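Local coordinates for protein ORF99 (Acidianus Filamentous Virus 1, PDB 3DF6) that is of unknown function but belongs to the AcrID1 family, so it may inhibit type I-D CRISPR defence, and withstands heat and acid, at residues 67-76 against 88-99; 38-48 against 58-66. The protein carries 2 engineered substitutions. All coordinates share one frame; numbering follows the deposited sequence. Where two conformers were deposited one is given.

Contact 1 of 2, residues 67-76 against 88-99; sequences ENAMKKLFVE and LSIKGVNDWVRE. Engineered in segment 67-76: Met-70 (natural residue Ile). With CA (calcium ion), chain H; CA (calcium ion), chain I.
An antiparallel beta hairpin joins the two segments, pairing Ala-69 with Trp-96 through Glu-76 with Ser-89, and its open end shows how one side chain can serve several partners. Asn-68 carries its CB over the centre of the six-membered ring of Trp-96, 3.4 Å from the centroid, a CH-pi contact in which the amide is stacked 25° from the ring plane. With CG beside the backbone N (chi1 -66°), the amide can send ND2 to Val-97 O (2.9 Å) while OD1 binds a calcium ion at 2.4 Å. Farther along, Lys-71 bends at chi2 (-83°) and runs alongside Asn-94, its NZ meeting a lone pair of OD1 at 2.8 Å; the same ammonium forms a salt bridge to Asp-20. Lys-72 reaches the other face, where NZ bridges to Asp-95 OD2 (3.0 Å) on the anti side, out of the carboxylate plane. The engineered selenomethionine Met-70 places CE tightly against Val-97 CG2 (3.5 Å). On the helix-covered face, Leu-73 CD1 lies 3.7 Å from Ile-90 CG2. Toward the turn, Leu-88 and Ser-89 both oppose Glu-76, a classic beta bulge within an antiparallel hairpin.

Contact 2 of 2, residues 38-48 against 58-66; sequences FEELIGKPDSS and IDEYSYDAS
Tyr-61 and Tyr-63, two residues apart on strand 56-64, illustrate how neighbouring aromatic rings can receive one chain segment in different ways. Ile-42 crosses Tyr-61 at about a right angle and sets CG2 over the middle of the ring, 3.6 Å from its centroid. With CG1 beside the backbone N (chi1 -71°), the other branch carries CD1 on to the far rim, 3.5 Å from Tyr-61 CE2, where it also covers a face of Phe-38. Pro-45 lies alongside Tyr-61, pointing the same way, with CG 3.6 Å from CD1. The phenol is further steadied by a weak hydrogen bond to Asp-59, which Tyr-77 also holds.

Tyr-63 meets the backbone of the same residue, Ile-42. Its OH donates to Ile-42 O in a very short bond of 2.5 Å, and that carbonyl oxygen lies in the plane of the ring, at its edge. Gly-43 leaves the helix with positive phi just beyond, and the chain returns so that Pro-45 CB lies over a face of Tyr-63, toward the rim.

The polar margin belongs to Asp-46, whose OD2 takes the backbone N-H of Asp-64 at 2.7 Å, almost straight (177°). The two carboxylates are stacked as well, planes 14° apart, with Asp-46 OD2 and Asp-64 OD2 separated by 3.2 Å. Such crowding would probably raise the affinity of one for a proton, although a water donating to both acids may ease it. Ser-62 O accepts Asp-46 N at 2.8 Å and, weakly, Ser-47 N, whereas Ser-62 N returns a bond to Ser-47 O. Two residues facing one make a classic beta bulge, here opening an antiparallel hairpin whose first strand follows a helix packed on the sheet.

How the contacts relate
Both contacts belong to one antiparallel sheet, contact 1 joining strands 69-80 and 84-96 and contact 2 joining strand 56-64 to the helix end and edge strand 47-53. Strands 56-64 and 69-80 are neighbours, linked by probable hydrogen bonds from Tyr-61 N to Leu-73 O and from Tyr-63 N to Lys-71 O. Each contact is partly buried. Contact 1 depends mainly on regular backbone pairing, with ion pairs, amides and calcium toward its open end; contact 2 has few strand bonds and relies on aromatic faces meeting aliphatic groups. Its centre lies nearer that of the chain, about 7 Å away against about 10 Å, yet its acidic margin is exposed.

Contact 1 of 2, residues 67-76 against 88-99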
loop_
_atom_site.group_PDB
_atom_site.type_symbol
_atom_site.label_atom_id
_atom_site.label_comp_id
_atom_site.label_asym_id
_atom_site.label_seq_id
_atom_site.Cartn_x
_atom_site.Cartn_y
_atom_site.Cartn_z
ATOM N N GLU C 67 -18.162 11.679 10.776
ATOM C CA GLU C 67 -19.326 11.395 11.604
ATOM C C GLU C 67 -19.661 9.889 11.833
ATOM O O GLU C 67 -19.735 9.451 12.997
ATOM C CB GLU C 67 -20.539 12.222 11.157
ATOM C CG GLU C 67 -20.665 12.435 9.660
ATOM C CD GLU C 67 -21.679 13.517 9.314
ATOM O OE1 GLU C 67 -22.469 13.925 10.203
ATOM O OE2 GLU C 67 -21.693 13.956 8.144
ATOM N N ASN C 68 -19.856 9.114 10.792
ATOM C CA ASN C 68 -20.070 7.665 10.935
ATOM C C ASN C 68 -18.875 6.846 10.433
ATOM O O ASN C 68 -18.868 5.625 10.500
ATOM C CB ASN C 68 -21.340 7.191 10.213
ATOM C CG ASN C 68 -22.608 7.744 10.814
ATOM O OD1 ASN C 68 -23.334 8.456 10.141
ATOM N ND2 ASN C 68 -22.892 7.402 12.065
ATOM N N ALA C 69 -17.849 7.513 9.948
ATOM C CA ALA C 69 -16.734 6.824 9.331
ATOM C C ALA C 69 -15.667 6.559 10.381
ATOM O O ALA C 69 -15.371 7.406 11.219
ATOM C CB ALA C 69 -16.183 7.639 8.189
HETATM N N MSE C 70 -15.127 5.357 10.342
HETATM C CA MSE C 70 -14.006 4.977 11.168
HETATM C C MSE C 70 -12.900 4.406 10.283
HETATM O O MSE C 70 -13.172 3.711 9.316
HETATM C CB MSE C 70 -14.480 3.952 12.186
HETATM C CG MSE C 70 -13.421 3.032 12.624
HETATM SE SE MSE C 70 -13.961 2.209 14.234
HETATM C CE MSE C 70 -14.663 0.546 13.565
ATOM N N LYS C 71 -11.656 4.730 10.594
ATOM C CA LYS C 71 -10.510 4.136 9.907
ATOM C C LYS C 71 -9.931 3.095 10.841
ATOM O O LYS C 71 -9.761 3.369 12.038
ATOM C CB LYS C 71 -9.438 5.183 9.572
ATOM C CG LYS C 71 -9.750 6.200 8.461
ATOM C CD LYS C 71 -9.472 5.633 7.086
ATOM C CE LYS C 71 -9.889 6.594 5.962
ATOM N NZ LYS C 71 -9.624 5.887 4.681
ATOM N N LYS C 72 -9.663 1.901 10.317
ATOM C CA LYS C 72 -9.033 0.850 11.119
ATOM C C LYS C 72 -7.713 0.425 10.504
ATOM O O LYS C 72 -7.621 0.198 9.288
ATOM C CB LYS C 72 -9.928 -0.371 11.272
ATOM C CG LYS C 72 -11.232 -0.098 12.081
ATOM C CD LYS C 72 -11.998 -1.431 12.242
ATOM C CE LYS C 72 -13.227 -1.287 13.115
ATOM N NZ LYS C 72 -14.188 -2.476 13.038
ATOM N N LEU C 73 -6.709 0.320 11.365
ATOM C CA LEU C 73 -5.356 -0.064 10.976
ATOM C C LEU C 73 -4.942 -1.352 11.680
ATOM O O LEU C 73 -4.972 -1.441 12.906
ATOM C CB LEU C 73 -4.377 1.062 11.347
ATOM C CG LEU C 73 -2.950 0.881 10.820
ATOM C CD1 LEU C 73 -2.927 1.197 9.278
ATOM C CD2 LEU C 73 -1.959 1.720 11.602
ATOM N N PHE C 74 -4.568 -2.364 10.905
ATOM C CA PHE C 74 -4.084 -3.614 11.466
ATOM C C PHE C 74 -2.583 -3.704 11.216
ATOM O O PHE C 74 -2.145 -3.588 10.072
ATOM C CB PHE C 74 -4.777 -4.797 10.789
ATOM C CG PHE C 74 -6.251 -4.829 10.993
ATOM C CD1 PHE C 74 -6.793 -5.601 12.012
ATOM C CD2 PHE C 74 -7.109 -4.092 10.161
ATOM C CE1 PHE C 74 -8.171 -5.653 12.218
ATOM C CE2 PHE C 74 -8.498 -4.121 10.361
ATOM C CZ PHE C 74 -9.029 -4.905 11.403
ATOM N N VAL C 75 -1.805 -3.919 12.278
ATOM C CA VAL C 75 -0.350 -4.042 12.167
ATOM C C VAL C 75 0.055 -5.389 12.738
ATOM O O VAL C 75 -0.195 -5.680 13.903
ATOM C CB VAL C 75 0.423 -2.902 12.915
ATOM C CG1 VAL C 75 1.926 -3.035 12.694
ATOM C CG2 VAL C 75 -0.047 -1.523 12.454
ATOM N N GLU C 76 0.643 -6.223 11.896
ATOM C CA GLU C 76 1.127 -7.518 12.310
ATOM C C GLU C 76 2.636 -7.422 12.555
ATOM O O GLU C 76 3.380 -6.991 11.671
ATOM C CB GLU C 76 0.842 -8.539 11.206
ATOM C CG GLU C 76 1.106 -9.987 11.595
ATOM C CD GLU C 76 1.124 -10.927 10.377
ATOM O OE1 GLU C 76 0.998 -10.433 9.248
ATOM O OE2 GLU C 76 1.266 -12.153 10.554
ATOM N N LEU C 88 5.358 -7.245 9.707
ATOM C CA LEU C 88 5.152 -8.258 8.676
ATOM C C LEU C 88 4.025 -7.902 7.721
ATOM O O LEU C 88 4.018 -8.339 6.566
ATOM C CB LEU C 88 4.883 -9.627 9.307
ATOM C CG LEU C 88 6.034 -10.096 10.216
ATOM C CD1 LEU C 88 5.540 -11.279 11.043
ATOM C CD2 LEU C 88 7.233 -10.477 9.373
ATOM N N SER C 89 3.079 -7.117 8.220
ATOM C CA SER C 89 1.932 -6.648 7.428
ATOM C C SER C 89 1.318 -5.408 8.066
ATOM O O SER C 89 1.400 -5.231 9.300
ATOM C CB SER C 89 0.870 -7.749 7.310
ATOM O OG SER C 89 -0.160 -7.359 6.409
ATOM N N ILE C 90 0.724 -4.557 7.223
ATOM C CA ILE C 90 -0.064 -3.414 7.611
ATOM C C ILE C 90 -1.301 -3.416 6.677
ATOM O O ILE C 90 -1.164 -3.620 5.462
ATOM C CB ILE C 90 0.710 -2.059 7.459
ATOM C CG1 ILE C 90 2.045 -2.089 8.216
ATOM C CG2 ILE C 90 -0.149 -0.907 8.040
ATOM C CD1 ILE C 90 2.974 -0.807 8.037
ATOM N N LYS C 91 -2.489 -3.215 7.250
ATOM C CA LYS C 91 -3.731 -3.181 6.489
ATOM C C LYS C 91 -4.628 -2.071 7.008
ATOM O O LYS C 91 -4.799 -1.918 8.231
ATOM C CB LYS C 91 -4.456 -4.520 6.571
ATOM C CG LYS C 91 -5.782 -4.605 5.782
ATOM C CD LYS C 91 -6.358 -6.031 5.907
ATOM C CE LYS C 91 -7.722 -6.200 5.234
ATOM N NZ LYS C 91 -7.713 -5.694 3.823
ATOM N N GLY C 92 -5.188 -1.299 6.073
ATOM C CA GLY C 92 -6.053 -0.169 6.410
ATOM C C GLY C 92 -7.419 -0.415 5.804
ATOM O O GLY C 92 -7.530 -0.681 4.608
ATOM N N VAL C 93 -8.449 -0.324 6.637
ATOM C CA VAL C 93 -9.822 -0.653 6.265
ATOM C C VAL C 93 -10.736 0.512 6.677
ATOM O O VAL C 93 -10.494 1.163 7.690
ATOM C CB VAL C 93 -10.195 -1.998 6.998
ATOM C CG1 VAL C 93 -11.652 -2.165 7.239
ATOM C CG2 VAL C 93 -9.642 -3.197 6.222
ATOM N N ASN C 94 -11.792 0.761 5.916
ATOM C CA ASN C 94 -12.809 1.731 6.315
ATOM C C ASN C 94 -13.941 0.991 6.963
ATOM O O ASN C 94 -14.175 -0.147 6.610
ATOM C CB ASN C 94 -13.388 2.403 5.088
ATOM C CG ASN C 94 -12.433 3.350 4.475
ATOM O OD1 ASN C 94 -11.691 4.024 5.179
ATOM N ND2 ASN C 94 -12.435 3.414 3.163
ATOM N N ASP C 95 -14.653 1.634 7.883
ATOM C CA ASP C 95 -15.837 1.027 8.468
ATOM C C ASP C 95 -16.848 2.131 8.778
ATOM O O ASP C 95 -16.475 3.233 9.212
ATOM C CB ASP C 95 -15.443 0.293 9.750
ATOM C CG ASP C 95 -16.531 -0.672 10.277
ATOM O OD1 ASP C 95 -17.528 -0.978 9.576
ATOM O OD2 ASP C 95 -16.368 -1.139 11.432
ATOM N N TRP C 96 -18.122 1.826 8.545
ATOM C CA TRP C 96 -19.220 2.678 8.967
ATOM C C TRP C 96 -19.612 2.241 10.357
ATOM O O TRP C 96 -19.825 1.050 10.620
ATOM C CB TRP C 96 -20.430 2.523 8.046
ATOM C CG TRP C 96 -21.636 3.332 8.463
ATOM C CD1 TRP C 96 -22.539 3.036 9.460
ATOM C CD2 TRP C 96 -22.084 4.552 7.875
ATOM N NE1 TRP C 96 -23.512 4.002 9.525
ATOM C CE2 TRP C 96 -23.257 4.948 8.565
ATOM C CE3 TRP C 96 -21.603 5.360 6.830
ATOM C CZ2 TRP C 96 -23.966 6.107 8.236
ATOM C CZ3 TRP C 96 -22.309 6.525 6.515
ATOM C CH2 TRP C 96 -23.473 6.881 7.221
ATOM N N VAL C 97 -19.754 3.216 11.239
ATOM C CA VAL C 97 -20.024 2.933 12.623
ATOM C C VAL C 97 -21.153 3.857 13.107
ATOM O O VAL C 97 -21.368 4.944 12.546
ATOM C CB VAL C 97 -18.720 3.059 13.451
ATOM C CG1 VAL C 97 -18.931 2.626 14.873
ATOM C CG2 VAL C 97 -17.662 2.166 12.852
ATOM N N ARG C 98 -21.891 3.403 14.117
ATOM C CA ARG C 98 -22.927 4.222 14.718
ATOM C C ARG C 98 -22.241 5.369 15.483
ATOM O O ARG C 98 -21.271 5.129 16.217
ATOM C CB ARG C 98 -23.744 3.373 15.679
ATOM C CG ARG C 98 -24.798 4.136 16.419
ATOM C CD ARG C 98 -25.794 3.214 17.057
ATOM N NE ARG C 98 -26.980 3.930 17.495
ATOM C CZ ARG C 98 -28.113 3.351 17.874
ATOM N NH1 ARG C 98 -28.228 2.033 17.881
ATOM N NH2 ARG C 98 -29.127 4.087 18.260
ATOM N N GLU C 99 -22.718 6.597 15.297
ATOM C CA GLU C 99 -22.166 7.732 16.050
ATOM C C GLU C 99 -22.559 7.675 17.510
ATOM O O GLU C 99 -23.606 7.117 17.886
ATOM C CB GLU C 99 -22.636 9.060 15.475
ATOM C CG GLU C 99 -21.996 9.348 14.139
ATOM C CD GLU C 99 -22.507 10.615 13.498
ATOM O OE1 GLU C 99 -23.417 11.267 14.041
ATOM O OE2 GLU C 99 -22.003 10.972 12.432
ATOM O OXT GLU C 99 -21.808 8.197 18.345
HETATM CA CA CA H . -25.016 10.024 10.718
HETATM CA CA CA I . -23.140 7.028 20.345
HETATM O O HOH W 1 -13.475 5.383 6.813
HETATM O O HOH W 2 -1.978 -6.507 9.110
HETATM O O HOH W 3 -25.204 9.827 13.219
HETATM O O HOH W 4 -27.071 11.087 11.086
HETATM O O HOH W 5 -23.684 12.219 11.245
HETATM O O HOH W 6 -24.254 10.521 8.634
#

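Contact 2 of 2, residues 38-48 against 58-66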
loop_
_atom_site.group_PDB
_atom_site.type_symbol
_atom_site.label_atom_id
_atom_site.label_comp_id
_atom_site.label_asym_id
_atom_site.label_seq_id
_atom_site.Cartn_x
_atom_site.Cartn_y
_atom_site.Cartn_z
ATOM N N PHE C 38 7.765 2.986 15.167
ATOM C CA PHE C 38 6.515 2.250 15.402
ATOM C C PHE C 38 5.417 3.156 15.975
ATOM O O PHE C 38 4.271 3.097 15.538
ATOM C CB PHE C 38 6.777 1.022 16.285
ATOM C CG PHE C 38 5.615 0.046 16.364
ATOM C CD1 PHE C 38 5.342 -0.820 15.322
ATOM C CD2 PHE C 38 4.840 -0.035 17.517
ATOM C CE1 PHE C 38 4.271 -1.725 15.390
ATOM C CE2 PHE C 38 3.770 -0.946 17.610
ATOM C CZ PHE C 38 3.486 -1.790 16.521
ATOM N N GLU C 39 5.788 4.003 16.928
ATOM C CA GLU C 39 4.887 4.977 17.542
ATOM C C GLU C 39 4.401 6.047 16.566
ATOM O O GLU C 39 3.217 6.432 16.557
ATOM C CB GLU C 39 5.561 5.592 18.782
ATOM C CG GLU C 39 5.589 4.598 19.916
ATOM C CD GLU C 39 6.341 5.072 21.133
ATOM O OE1 GLU C 39 6.921 6.186 21.107
ATOM O OE2 GLU C 39 6.345 4.303 22.126
ATOM N N GLU C 40 5.320 6.498 15.737
ATOM C CA GLU C 40 5.017 7.398 14.641
ATOM C C GLU C 40 4.028 6.773 13.651
ATOM O O GLU C 40 3.128 7.455 13.175
ATOM C CB GLU C 40 6.323 7.803 13.944
ATOM C CG GLU C 40 6.191 8.893 12.918
ATOM C CD GLU C 40 5.626 10.192 13.461
ATOM O OE1 GLU C 40 5.928 10.555 14.628
ATOM O OE2 GLU C 40 4.889 10.859 12.692
ATOM N N LEU C 41 4.198 5.481 13.367
ATOM C CA LEU C 41 3.334 4.733 12.447
ATOM C C LEU C 41 1.858 4.719 12.888
ATOM O O LEU C 41 0.947 4.939 12.081
ATOM C CB LEU C 41 3.830 3.285 12.329
ATOM C CG LEU C 41 3.127 2.326 11.344
ATOM C CD1 LEU C 41 3.398 2.746 9.898
ATOM C CD2 LEU C 41 3.580 0.884 11.562
ATOM N N ILE C 42 1.657 4.464 14.176
ATOM C CA ILE C 42 0.351 4.222 14.760
ATOM C C ILE C 42 -0.356 5.477 15.290
ATOM O O ILE C 42 -1.592 5.536 15.294
ATOM C CB ILE C 42 0.498 3.111 15.810
ATOM C CG1 ILE C 42 0.756 1.807 15.054
ATOM C CG2 ILE C 42 -0.719 3.003 16.725
ATOM C CD1 ILE C 42 1.525 0.792 15.829
ATOM N N GLY C 43 0.414 6.489 15.690
ATOM C CA GLY C 43 -0.171 7.751 16.135
ATOM C C GLY C 43 -0.955 7.603 17.422
ATOM O O GLY C 43 -0.549 6.877 18.330
ATOM N N LYS C 44 -2.097 8.285 17.494
ATOM C CA LYS C 44 -2.923 8.269 18.689
ATOM C C LYS C 44 -4.297 7.671 18.368
ATOM O O LYS C 44 -5.247 8.413 18.135
ATOM C CB LYS C 44 -3.114 9.694 19.206
ATOM C CG LYS C 44 -1.828 10.485 19.444
ATOM C CD LYS C 44 -1.080 9.991 20.660
ATOM C CE LYS C 44 0.167 10.868 20.904
ATOM N NZ LYS C 44 0.616 10.750 22.303
ATOM N N PRO C 45 -4.416 6.331 18.349
ATOM C CA PRO C 45 -5.713 5.773 17.973
ATOM C C PRO C 45 -6.761 6.070 19.041
ATOM O O PRO C 45 -6.429 6.263 20.221
ATOM C CB PRO C 45 -5.453 4.270 17.897
ATOM C CG PRO C 45 -3.989 4.083 18.066
ATOM C CD PRO C 45 -3.427 5.293 18.682
ATOM N N ASP C 46 -8.019 6.101 18.652
ATOM C CA ASP C 46 -9.094 6.238 19.637
ATOM C C ASP C 46 -9.409 4.958 20.381
ATOM O O ASP C 46 -10.010 4.991 21.455
ATOM C CB ASP C 46 -10.331 6.783 18.963
ATOM C CG ASP C 46 -10.070 8.138 18.360
ATOM O OD1 ASP C 46 -9.604 9.037 19.107
ATOM O OD2 ASP C 46 -10.270 8.283 17.151
ATOM N N SER C 47 -9.010 3.839 19.789
ATOM C CA SER C 47 -9.201 2.498 20.365
ATOM C C SER C 47 -8.116 1.572 19.864
ATOM O O SER C 47 -7.590 1.787 18.763
ATOM C CB SER C 47 -10.537 1.910 19.906
ATOM O OG SER C 47 -11.607 2.356 20.705
ATOM N N SER C 48 -7.843 0.509 20.614
ATOM C CA SER C 48 -6.915 -0.504 20.180
ATOM C C SER C 48 -7.275 -1.842 20.773
ATOM O O SER C 48 -7.910 -1.918 21.828
ATOM C CB SER C 48 -5.469 -0.135 20.588
ATOM O OG SER C 48 -5.275 -0.352 21.983
ATOM N N ILE C 58 -1.019 -9.200 16.279
ATOM C CA ILE C 58 -1.795 -8.385 15.352
ATOM C C ILE C 58 -2.542 -7.386 16.218
ATOM O O ILE C 58 -3.372 -7.776 17.058
ATOM C CB ILE C 58 -2.785 -9.156 14.480
ATOM C CG1 ILE C 58 -2.038 -10.214 13.665
ATOM C CG2 ILE C 58 -3.517 -8.147 13.548
ATOM C CD1 ILE C 58 -2.901 -11.111 12.826
ATOM N N ASP C 59 -2.211 -6.110 16.039
ATOM C CA ASP C 59 -2.950 -5.047 16.698
ATOM C C ASP C 59 -3.922 -4.388 15.734
ATOM O O ASP C 59 -3.625 -4.211 14.556
ATOM C CB ASP C 59 -2.020 -3.979 17.257
ATOM C CG ASP C 59 -1.158 -4.476 18.405
ATOM O OD1 ASP C 59 -1.217 -5.675 18.787
ATOM O OD2 ASP C 59 -0.389 -3.646 18.913
ATOM N N GLU C 60 -5.073 -4.014 16.264
ATOM C CA GLU C 60 -6.090 -3.323 15.506
ATOM C C GLU C 60 -6.285 -1.957 16.152
ATOM O O GLU C 60 -6.653 -1.878 17.315
ATOM C CB GLU C 60 -7.378 -4.126 15.566
ATOM C CG GLU C 60 -8.544 -3.484 14.850
ATOM C CD GLU C 60 -9.826 -4.280 15.087
ATOM O OE1 GLU C 60 -9.733 -5.487 15.420
ATOM O OE2 GLU C 60 -10.916 -3.703 14.957
ATOM N N TYR C 61 -6.010 -0.904 15.400
ATOM C CA TYR C 61 -6.129 0.468 15.890
ATOM C C TYR C 61 -7.255 1.163 15.153
ATOM O O TYR C 61 -7.296 1.141 13.935
ATOM C CB TYR C 61 -4.836 1.223 15.649
ATOM C CG TYR C 61 -3.625 0.543 16.259
ATOM C CD1 TYR C 61 -3.408 0.571 17.642
ATOM C CD2 TYR C 61 -2.710 -0.120 15.460
ATOM C CE1 TYR C 61 -2.273 -0.067 18.217
ATOM C CE2 TYR C 61 -1.579 -0.744 16.010
ATOM C CZ TYR C 61 -1.372 -0.713 17.376
ATOM O OH TYR C 61 -0.254 -1.326 17.898
ATOM N N SER C 62 -8.155 1.794 15.903
ATOM C CA SER C 62 -9.319 2.467 15.329
ATOM C C SER C 62 -9.170 3.993 15.490
ATOM O O SER C 62 -8.703 4.472 16.537
ATOM C CB SER C 62 -10.597 1.942 16.013
ATOM O OG SER C 62 -10.710 0.531 15.789
ATOM N N TYR C 63 -9.556 4.743 14.448
ATOM C CA TYR C 63 -9.432 6.200 14.429
ATOM C C TYR C 63 -10.779 6.768 13.989
ATOM O O TYR C 63 -11.284 6.386 12.917
ATOM C CB TYR C 63 -8.321 6.662 13.443
ATOM C CG TYR C 63 -6.968 5.968 13.632
ATOM C CD1 TYR C 63 -5.915 6.623 14.286
ATOM C CD2 TYR C 63 -6.754 4.664 13.179
ATOM C CE1 TYR C 63 -4.679 5.998 14.470
ATOM C CE2 TYR C 63 -5.522 4.031 13.359
ATOM C CZ TYR C 63 -4.495 4.713 14.010
ATOM O OH TYR C 63 -3.274 4.099 14.187
ATOM N N ASP C 64 -11.364 7.652 14.802
ATOM C CA ASP C 64 -12.630 8.305 14.438
ATOM C C ASP C 64 -12.346 9.202 13.231
ATOM O O ASP C 64 -11.487 10.060 13.297
ATOM C CB ASP C 64 -13.155 9.177 15.584
ATOM C CG ASP C 64 -13.346 8.414 16.881
ATOM O OD1 ASP C 64 -13.632 7.188 16.838
ATOM O OD2 ASP C 64 -13.218 9.068 17.956
ATOM N N ALA C 65 -12.993 8.966 12.118
ATOM C CA ALA C 65 -12.609 9.710 10.914
ATOM C C ALA C 65 -13.498 10.909 10.680
ATOM O O ALA C 65 -13.030 12.026 10.434
ATOM C CB ALA C 65 -12.601 8.808 9.697
ATOM N N SER C 66 -14.790 10.673 10.762
ATOM C CA SER C 66 -15.789 11.624 10.348
ATOM C C SER C 66 -17.004 11.101 11.057
ATOM O O SER C 66 -16.882 10.172 11.880
ATOM C CB SER C 66 -15.987 11.595 8.837
ATOM O OG SER C 66 -14.800 12.027 8.163
HETATM O O HOH W 7 -10.806 11.164 18.446
#